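Probable transcriptional regulator (Vibrio vulnificus, PDB 4GHJ) probably binds DNA through a helix-turn-helix domain of the XRE-family type and so regulates transcription, in the crystal as an assembly of two subunits. Local coordinates at residues 72-75 against 76-80; 91-95 against 96-100. All coordinates share one frame; numbering follows the deposited sequence. Where two conformers were deposited one is given.

Contact 1. Residues 72-75 against 76-80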
ATOM      1  N   GLY B  72      10.104  -0.624   4.433  1.00 23.15           N
ATOM      2  CA  GLY B  72       8.688  -1.031   4.637  1.00 24.54           C
ATOM      3  C   GLY B  72       7.889  -0.072   5.527  1.00 25.47           C
ATOM      4  O   GLY B  72       6.743  -0.376   5.909  1.00 26.86           O
ATOM      5  N   LYS B  73       8.473   1.088   5.840  1.00 22.37           N
ATOM      6  CA  LYS B  73       7.843   2.060   6.740  1.00 22.95           C
ATOM      7  C   LYS B  73       7.368   3.202   5.878  1.00 21.94           C
ATOM      8  O   LYS B  73       8.143   4.058   5.486  1.00 18.69           O
ATOM      9  CB  LYS B  73       8.841   2.515   7.806  1.00 25.88           C
ATOM     10  CG  LYS B  73       9.473   1.322   8.555  1.00 29.73           C
ATOM     11  CD  LYS B  73      10.523   1.746   9.568  1.00 35.30           C
ATOM     12  CE  LYS B  73      11.114   0.519  10.267  1.00 38.53           C
ATOM     13  NZ  LYS B  73      12.124   0.850  11.297  1.00 40.54           N
ATOM     14  N   VAL B  74       6.091   3.186   5.533  1.00 21.37           N
ATOM     15  CA  VAL B  74       5.589   4.174   4.595  1.00 20.54           C
ATOM     16  C   VAL B  74       4.057   4.238   4.636  1.00 21.46           C
ATOM     17  O   VAL B  74       3.396   3.223   4.927  1.00 21.31           O
ATOM     18  CB  VAL B  74       6.082   3.815   3.126  1.00 20.02           C
ATOM     19  CG1 VAL B  74       5.481   2.487   2.631  1.00 22.69           C
ATOM     20  CG2 VAL B  74       5.784   4.924   2.109  1.00 18.67           C
ATOM     21  N   GLN B  75       3.517   5.437   4.399  0.50 21.27           N
ATOM     22  CA  GLN B  75       2.082   5.669   4.309  0.50 21.50           C
ATOM     23  C   GLN B  75       1.658   5.353   2.890  0.50 21.00           C
ATOM     24  O   GLN B  75       2.452   5.508   1.963  0.50 21.64           O
ATOM     25  CB  GLN B  75       1.751   7.134   4.596  0.50 22.93           C
ATOM     26  CG  GLN B  75       2.067   7.572   6.009  0.50 25.67           C
ATOM     27  CD  GLN B  75       1.250   6.816   7.047  0.50 28.92           C
ATOM     28  OE1 GLN B  75       0.026   6.931   7.099  0.50 30.00           O
ATOM     29  NE2 GLN B  75       1.932   6.071   7.902  0.50 29.35           N
ATOM     30  N   LEU B  76       0.401   4.957   2.713  1.00 20.58           N
ATOM     31  CA  LEU B  76      -0.125   4.628   1.383  1.00 21.63           C
ATOM     32  C   LEU B  76       0.068   5.737   0.316  1.00 20.82           C
ATOM     33  O   LEU B  76       0.504   5.462  -0.817  1.00 17.74           O
ATOM     34  CB  LEU B  76      -1.611   4.255   1.472  1.00 21.70           C
ATOM     35  CG  LEU B  76      -2.370   3.958   0.169  1.00 19.38           C
ATOM     36  CD1 LEU B  76      -1.734   2.754  -0.544  1.00 21.99           C
ATOM     37  CD2 LEU B  76      -3.844   3.681   0.481  1.00 22.27           C
ATOM     38  N   ASP B  77      -0.251   6.983   0.662  1.00 21.04           N
ATOM     39  CA  ASP B  77      -0.142   8.048  -0.332  1.00 22.58           C
ATOM     40  C   ASP B  77       1.329   8.258  -0.763  1.00 23.06           C
ATOM     41  O   ASP B  77       1.609   8.546  -1.937  1.00 24.47           O
ATOM     42  CB  ASP B  77      -0.788   9.360   0.145  1.00 23.48           C
ATOM     43  CG  ASP B  77      -0.077   9.990   1.342  1.00 29.90           C
ATOM     44  OD1 ASP B  77       0.337   9.275   2.272  1.00 33.93           O
ATOM     45  OD2 ASP B  77       0.051  11.239   1.360  1.00 38.92           O
ATOM     46  N   ILE B  78       2.248   8.088   0.180  1.00 24.04           N
ATOM     47  CA  ILE B  78       3.674   8.251  -0.090  1.00 23.86           C
ATOM     48  C   ILE B  78       4.196   7.109  -0.946  1.00 25.07           C
ATOM     49  O   ILE B  78       5.014   7.341  -1.838  1.00 23.59           O
ATOM     50  CB  ILE B  78       4.491   8.343   1.206  1.00 25.03           C
ATOM     51  CG1 ILE B  78       4.083   9.590   2.002  1.00 27.04           C
ATOM     52  CG2 ILE B  78       6.011   8.278   0.884  1.00 23.92           C
ATOM     53  CD1 ILE B  78       4.122  10.892   1.234  1.00 33.20           C
HETATM   54  N   MSE B  79       3.719   5.885  -0.685  1.00 19.81           N
HETATM   55  CA  MSE B  79       4.089   4.741  -1.508  1.00 20.10           C
HETATM   56  C   MSE B  79       3.641   4.975  -2.965  1.00 20.64           C
HETATM   57  O   MSE B  79       4.404   4.715  -3.889  1.00 17.70           O
HETATM   58  CB  MSE B  79       3.511   3.424  -0.982  1.00 20.59           C
HETATM   59  CG  MSE B  79       4.039   2.197  -1.745  1.00 24.66           C
HETATM   60 SE   MSE B  79       3.386   0.485  -1.081  1.00 26.46          SE
HETATM   61  CE  MSE B  79       1.519   0.626  -1.696  1.00 25.38           C
ATOM     62  N   ILE B  80       2.433   5.512  -3.138  1.00 19.55           N
ATOM     63  CA  ILE B  80       1.878   5.819  -4.472  1.00 20.20           C
ATOM     64  C   ILE B  80       2.717   6.881  -5.193  1.00 20.70           C
ATOM     65  O   ILE B  80       3.002   6.736  -6.378  1.00 21.06           O
ATOM     66  CB  ILE B  80       0.397   6.210  -4.385  1.00 20.19           C
ATOM     67  CG1 ILE B  80      -0.428   4.995  -3.949  1.00 21.02           C
ATOM     68  CG2 ILE B  80      -0.098   6.766  -5.727  1.00 21.54           C
ATOM     69  CD1 ILE B  80      -1.905   5.290  -3.600  1.00 21.64           C
TER
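Val-74 meets the first turn of the helix that begins at Leu-76 through one methyl, CG2, which lies 3.6 Å from CG2 of Ile-78. The two branched side chains cross at a slant, methyl against methyl, and the same Val-74 CG2 also reaches CB of Met-79, present as selenomethionine, at 4.1 Å. Its position follows from the valine's first torsion: with chi1 at 65°, CG2 stands trans to the amide nitrogen and leans over the start of the helix, leaving CG1 in the slot between N and C. Ile-78 answers with its own short branch, while its longer arm, CG1 and CD1, leads away.

Beside this apolar patch, the carbonyl of Gln-75 accepts the first i-to-i+4 bond of the helix. Met-79 N donates to Gln-75 O over 3.0 Å, with 160° at the hydrogen, and the donor sits close to the extension of the C=O bond. Ile-80 N repeats the pattern on Leu-76 O. The Gln-75 side chain contributes little beyond its CB, which comes within 3.5 Å of Asp-77 OD1; its bent chain then carries the amide away from the helix.

Further out, Val-74 also packs on Ala-69 and Ile-78 on Thr-65, both of helix 63-69, so the valine bridges two successive helices. Val-74 and Met-79 also touch Leu-76 of the second subunit, and backbone hydrogen bonds from Val-74 and Leu-76 cross to that chain. Gly-72, the first residue past helix 63-69 to leave helical angles, has positive phi in the Schellman motif that closes that helix. The whole is a helix N-terminus with Gln-75 at the N-cap position, in the connection between helices 63-69 and 76-85 of an XRE-like helix-turn-helix domain.

Contact 2. Residues 91-95 against 96-100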
ATOM      1  N   GLN B  91       0.854  -0.502 -11.054  1.00 29.22           N
ATOM      2  CA  GLN B  91       1.125  -1.618 -10.161  1.00 27.42           C
ATOM      3  C   GLN B  91       0.240  -1.560  -8.906  1.00 24.92           C
ATOM      4  O   GLN B  91       0.018  -2.584  -8.277  1.00 24.54           O
ATOM      5  CB  GLN B  91       2.598  -1.636  -9.754  1.00 28.24           C
ATOM      6  CG  GLN B  91       3.532  -2.038 -10.881  1.00 32.43           C
ATOM      7  CD  GLN B  91       3.436  -3.521 -11.204  1.00 38.73           C
ATOM      8  OE1 GLN B  91       3.596  -4.395 -10.323  1.00 34.38           O
ATOM      9  NE2 GLN B  91       3.170  -3.821 -12.468  1.00 42.69           N
ATOM     10  N   ILE B  92      -0.281  -0.378  -8.544  1.00 24.18           N
ATOM     11  CA  ILE B  92      -1.133  -0.281  -7.349  1.00 23.20           C
ATOM     12  C   ILE B  92      -2.360  -1.184  -7.502  1.00 22.43           C
ATOM     13  O   ILE B  92      -2.918  -1.648  -6.511  1.00 24.32           O
ATOM     14  CB  ILE B  92      -1.540   1.192  -6.986  1.00 24.23           C
ATOM     15  CG1 ILE B  92      -2.024   1.285  -5.522  1.00 23.23           C
ATOM     16  CG2 ILE B  92      -2.593   1.745  -7.959  1.00 24.64           C
ATOM     17  CD1 ILE B  92      -0.927   0.998  -4.431  1.00 25.91           C
ATOM     18  N   ASP B  93      -2.761  -1.449  -8.743  1.00 24.39           N
ATOM     19  CA  ASP B  93      -3.907  -2.346  -9.027  1.00 25.64           C
ATOM     20  C   ASP B  93      -3.613  -3.825  -8.684  1.00 26.87           C
ATOM     21  O   ASP B  93      -4.540  -4.659  -8.667  1.00 27.94           O
ATOM     22  CB  ASP B  93      -4.329  -2.230 -10.474  1.00 27.84           C
ATOM     23  CG  ASP B  93      -4.921  -0.864 -10.824  1.00 31.81           C
ATOM     24  OD1 ASP B  93      -5.161   0.013  -9.949  1.00 28.87           O
ATOM     25  OD2 ASP B  93      -5.149  -0.677 -12.018  1.00 33.93           O
ATOM     26  N   LEU B  94      -2.335  -4.150  -8.452  1.00 26.13           N
ATOM     27  CA  LEU B  94      -1.924  -5.483  -7.986  1.00 27.40           C
ATOM     28  C   LEU B  94      -1.772  -5.476  -6.420  1.00 28.81           C
ATOM     29  O   LEU B  94      -1.543  -6.527  -5.805  1.00 34.28           O
ATOM     30  CB  LEU B  94      -0.631  -5.930  -8.681  1.00 28.22           C
ATOM     31  CG  LEU B  94      -0.646  -5.814 -10.224  1.00 30.89           C
ATOM     32  CD1 LEU B  94       0.667  -6.291 -10.865  1.00 33.21           C
ATOM     33  CD2 LEU B  94      -1.775  -6.613 -10.777  1.00 37.35           C
ATOM     34  N   PHE B  95      -1.862  -4.301  -5.803  0.50 27.62           N
ATOM     35  CA  PHE B  95      -1.826  -4.188  -4.341  0.50 28.28           C
ATOM     36  C   PHE B  95      -3.274  -4.371  -3.845  0.50 26.82           C
ATOM     37  O   PHE B  95      -3.535  -5.187  -2.967  0.50 27.70           O
ATOM     38  CB  PHE B  95      -1.218  -2.853  -3.902  0.50 28.09           C
ATOM     39  CG  PHE B  95      -1.093  -2.702  -2.409  0.50 30.84           C
ATOM     40  CD1 PHE B  95      -0.178  -3.461  -1.696  0.50 33.96           C
ATOM     41  CD2 PHE B  95      -1.873  -1.776  -1.724  0.50 30.09           C
ATOM     42  CE1 PHE B  95      -0.067  -3.326  -0.319  0.50 35.89           C
ATOM     43  CE2 PHE B  95      -1.756  -1.625  -0.347  0.50 32.41           C
ATOM     44  CZ  PHE B  95      -0.856  -2.402   0.353  0.50 36.27           C
ATOM     45  N   ILE B  96      -4.203  -3.602  -4.415  1.00 24.96           N
ATOM     46  CA  ILE B  96      -5.632  -3.786  -4.145  1.00 23.98           C
ATOM     47  C   ILE B  96      -6.366  -3.646  -5.478  1.00 22.18           C
ATOM     48  O   ILE B  96      -6.537  -2.518  -5.978  1.00 22.22           O
ATOM     49  CB  ILE B  96      -6.254  -2.814  -3.108  1.00 23.03           C
ATOM     50  CG1 ILE B  96      -5.547  -2.885  -1.766  1.00 29.64           C
ATOM     51  CG2 ILE B  96      -7.688  -3.200  -2.862  1.00 25.53           C
ATOM     52  CD1 ILE B  96      -6.288  -2.134  -0.675  1.00 33.03           C
ATOM     53  N   PRO B  97      -6.801  -4.772  -6.076  1.00 23.48           N
ATOM     54  CA  PRO B  97      -7.521  -4.646  -7.336  1.00 23.66           C
ATOM     55  C   PRO B  97      -8.878  -3.932  -7.254  1.00 23.74           C
ATOM     56  O   PRO B  97      -9.473  -3.789  -6.179  1.00 22.77           O
ATOM     57  CB  PRO B  97      -7.748  -6.115  -7.774  1.00 26.11           C
ATOM     58  CG  PRO B  97      -6.805  -6.946  -6.938  1.00 27.02           C
ATOM     59  CD  PRO B  97      -6.679  -6.178  -5.649  1.00 26.31           C
ATOM     60  N   LYS B  98      -9.346  -3.460  -8.395  1.00 24.01           N
ATOM     61  CA  LYS B  98     -10.655  -2.858  -8.473  1.00 27.16           C
ATOM     62  C   LYS B  98     -11.620  -3.937  -7.999  1.00 28.50           C
ATOM     63  O   LYS B  98     -11.365  -5.118  -8.180  1.00 27.35           O
ATOM     64  CB  LYS B  98     -10.973  -2.412  -9.912  1.00 30.75           C
ATOM     65  CG  LYS B  98     -10.053  -1.305 -10.395  1.00 34.89           C
ATOM     66  CD  LYS B  98     -10.417  -0.769 -11.777  1.00 42.68           C
ATOM     67  CE  LYS B  98      -9.426   0.317 -12.203  1.00 45.22           C
ATOM     68  NZ  LYS B  98      -9.816   0.979 -13.482  1.00 51.69           N
ATOM     69  N   GLN B  99     -12.700  -3.530  -7.352  1.00 31.22           N
ATOM     70  CA  GLN B  99     -13.686  -4.468  -6.822  1.00 33.46           C
ATOM     71  C   GLN B  99     -15.065  -4.200  -7.442  1.00 37.72           C
ATOM     72  O   GLN B  99     -15.437  -3.045  -7.673  1.00 39.00           O
ATOM     73  CB  GLN B  99     -13.791  -4.299  -5.297  1.00 32.69           C
ATOM     74  CG  GLN B  99     -12.459  -4.423  -4.511  1.00 28.22           C
ATOM     75  CD  GLN B  99     -11.901  -5.852  -4.495  1.00 30.98           C
ATOM     76  OE1 GLN B  99     -12.640  -6.815  -4.283  1.00 35.77           O
ATOM     77  NE2 GLN B  99     -10.587  -5.985  -4.688  1.00 25.55           N
ATOM     78  N   GLU B 100     -15.812  -5.259  -7.727  1.00 39.39           N
ATOM     79  CA  GLU B 100     -17.180  -5.099  -8.228  1.00 44.81           C
ATOM     80  C   GLU B 100     -18.106  -4.940  -7.022  1.00 45.22           C
ATOM     81  O   GLU B 100     -17.678  -5.112  -5.895  1.00 42.01           O
ATOM     82  CB  GLU B 100     -17.602  -6.309  -9.061  1.00 48.35           C
ATOM     83  CG  GLU B 100     -16.716  -6.555 -10.278  1.00 52.51           C
ATOM     84  CD  GLU B 100     -17.182  -7.722 -11.133  1.00 62.84           C
ATOM     85  OE1 GLU B 100     -18.227  -8.338 -10.812  1.00 70.02           O
ATOM     86  OE2 GLU B 100     -16.502  -8.021 -12.143  1.00 70.00           O
TER
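Phe-95 and Ile-96 stand next to each other where a short turn of helical backbone, residues 92-95, gives way to an extended C-terminal tail, downstream of helix 76-85 of this helix-turn-helix protein. Their side chains meet at an angle: ring atom CD2 of Phe-95 lies 3.8 Å from CG1 of Ile-96. The phenylalanine carries its ring trans to its own amide nitrogen (chi1 -177°), swung to the side of its carbonyl carbon and hence toward the next residue. Ile-96 turns CG1 back against the preceding peptide, 3.3 Å from Phe-95 O. Both side chains are buried, and the second subunit helps cover them, Leu-76 of that chain packing on Phe-95 and its Ile-37 on Ile-96.

The turn is held from within by the carbonyl of Ile-92, which takes two backbone bonds, one from Phe-95 N and a 3.1 Å bond from Ile-96 N that is fairly straight at 166°. Lys-98 runs extended on the side of Asp-93, but their charged ends stay apart, with 5.2 Å between Asp-93 OD2 and Lys-98 NZ. The carboxylate instead makes a salt bridge through OD1 to Arg-40 of the second subunit. Pro-97, lacking an amide hydrogen, lays its ring against the carbonyl of Asp-93, and its CA makes a CH...O contact with Asp-93 O at 3.3 Å.

How the contacts relate
The two contacts follow one another along the chain, contact 1 at the start of helix 76-85 and contact 2 in the tail beyond its end, and their centres lie about 16 Å apart. Even so, they touch through apolar side chains. The terminal methyl CE of Met-79 packs 3.7 Å from CD1 of Ile-92 and 4.2 Å from CD2 of Phe-95, while CG1 of Ile-80 approaches the same Ile-92 methyl at 4.1 Å. The tail's short turn therefore folds back against the start of the helix. Both contacts also face the second subunit; one leucine of that chain, Leu-76, serves both, so they share a single patch of the interface between the chains.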